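Local coordinates for surface protein R28 (Streptococcus pyogenes, PDB 6S5Z), which is anchored to the bacterial cell wall and implicated in infection, and is represented here by a Rib domain whose immunoglobulin-like fold probably serves a structural role, at residues E35-S38 / N39-Y42. Sequence-based numbering, arbitrary orientation.
Sequences ELPS and NSTY
Pro37 and Ser40 close a type I beta turn, with Ser38 and Asn39 at its corners, that leads the chain of this immunoglobulin-like Rib domain into the edge strand 41-44. Both direct hydrogen bonds of the turn end on one acceptor, Pro37 O. The backbone Ser40 N reaches it at 3.1 Å with an N-H...O angle of 160°, from above the carbonyl plane. Ser40 OG donates a shorter second bond of 2.8 Å to Pro37 O, tilted 30° from that plane and on the same face as the amide. With chi1 at -53°, OG lies beside its own backbone N, and one residue thus grips the carbonyl twice. The same hydroxyl lies over one face of the proline ring, nearest to CD, with Ser40 OG and Pro37 CD 3.5 Å apart.

Packing joins Leu36, just before the turn, to Tyr42, the second residue of strand 41-44. Their side chains cross obliquely: Leu36 CD1 comes up to the ring edge near its plane, 3.2 Å from Tyr42 OH and 4.0 Å from Tyr42 CE2. Leu36 also rests on Pro11 and Pro37 on Tyr9, a residue of the sodium site, while Tyr42 leans on Val64 of the neighbouring strand 56-65. Thr41 begins the pairing with that strand through backbone bonds to His65.

Water completes the polar links. One molecule lies at the Tyr42 ring edge, in plane, bridging the phenol OH to Pro37 O, to which it donates. A second spans the carbonyls of Ser38 and Ser40, donating to each. At the exposed corner the third joins the side chains of Ser38 and Asn39: it lies 2.6 Å from Ser38 OG and donates to Asn39 OD1 at 2.7 Å.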
loop_
_atom_site.group_PDB
_atom_site.type_symbol
_atom_site.label_atom_id
_atom_site.label_comp_id
_atom_site.label_asym_id
_atom_site.label_seq_id
_atom_site.Cartn_x
_atom_site.Cartn_y
_atom_site.Cartn_z
ATOM N N GLU A 35 7.704 -5.788 -9.191
ATOM C CA GLU A 35 8.064 -4.813 -10.210
ATOM C C GLU A 35 8.640 -3.528 -9.628
ATOM O O GLU A 35 8.814 -2.544 -10.359
ATOM C CB GLU A 35 6.842 -4.516 -11.073
ATOM C CG GLU A 35 6.335 -5.759 -11.756
ATOM C CD GLU A 35 5.073 -5.523 -12.536
ATOM O OE1 GLU A 35 4.566 -4.379 -12.501
ATOM O OE2 GLU A 35 4.585 -6.489 -13.163
ATOM N N LEU A 36 8.930 -3.513 -8.324
ATOM C CA LEU A 36 9.501 -2.413 -7.591
ATOM C C LEU A 36 10.787 -2.905 -6.955
ATOM O O LEU A 36 10.888 -4.092 -6.651
ATOM C CB LEU A 36 8.542 -1.941 -6.486
ATOM C CG LEU A 36 7.096 -1.758 -6.969
ATOM C CD1 LEU A 36 6.188 -1.382 -5.809
ATOM C CD2 LEU A 36 6.986 -0.736 -8.102
ATOM N N PRO A 37 11.771 -2.035 -6.717
ATOM C CA PRO A 37 13.001 -2.497 -6.062
ATOM C C PRO A 37 12.657 -3.247 -4.786
ATOM O O PRO A 37 11.738 -2.873 -4.061
ATOM C CB PRO A 37 13.758 -1.197 -5.769
ATOM C CG PRO A 37 13.216 -0.219 -6.789
ATOM C CD PRO A 37 11.768 -0.577 -6.919
ATOM N N SER A 38 13.343 -4.364 -4.558
ATOM C CA SER A 38 13.000 -5.187 -3.404
ATOM C C SER A 38 13.450 -4.560 -2.089
ATOM O O SER A 38 13.013 -5.025 -1.034
ATOM C CB SER A 38 13.563 -6.601 -3.569
ATOM O OG SER A 38 14.968 -6.605 -3.687
ATOM N N ASN A 39 14.297 -3.530 -2.118
ATOM C CA ASN A 39 14.608 -2.786 -0.904
ATOM C C ASN A 39 13.665 -1.607 -0.662
ATOM O O ASN A 39 13.867 -0.865 0.299
ATOM C CB ASN A 39 16.036 -2.265 -0.959
ATOM C CG ASN A 39 17.053 -3.351 -0.744
ATOM O OD1 ASN A 39 16.720 -4.462 -0.304
ATOM N ND2 ASN A 39 18.307 -3.039 -1.043
ATOM N N SER A 40 12.627 -1.439 -1.479
ATOM C CA SER A 40 11.576 -0.490 -1.124
ATOM C C SER A 40 10.942 -0.900 0.197
ATOM O O SER A 40 10.831 -2.079 0.508
ATOM C CB SER A 40 10.502 -0.452 -2.215
ATOM O OG SER A 40 11.081 -0.214 -3.489
ATOM N N THR A 41 10.467 0.080 0.961
ATOM C CA THR A 41 9.721 -0.228 2.168
ATOM C C THR A 41 8.300 0.300 2.017
ATOM O O THR A 41 8.058 1.250 1.278
ATOM C CB THR A 41 10.408 0.344 3.435
ATOM O OG1 THR A 41 10.408 1.778 3.408
ATOM C CG2 THR A 41 11.852 -0.152 3.541
ATOM N N TYR A 42 7.356 -0.334 2.714
ATOM C CA TYR A 42 5.933 -0.036 2.575
ATOM C C TYR A 42 5.360 0.260 3.949
ATOM O O TYR A 42 5.635 -0.472 4.905
ATOM C CB TYR A 42 5.187 -1.221 1.946
ATOM C CG TYR A 42 5.749 -1.647 0.598
ATOM C CD1 TYR A 42 6.884 -2.466 0.504
ATOM C CD2 TYR A 42 5.160 -1.219 -0.584
ATOM C CE1 TYR A 42 7.395 -2.846 -0.745
ATOM C CE2 TYR A 42 5.663 -1.592 -1.813
ATOM C CZ TYR A 42 6.769 -2.406 -1.893
ATOM O OH TYR A 42 7.236 -2.759 -3.147
HETATM O O HOH W 1 9.331 -4.406 -3.652
HETATM O O HOH W 2 16.133 -6.839 -1.370
HETATM O O HOH W 3 10.507 -4.852 -0.045
#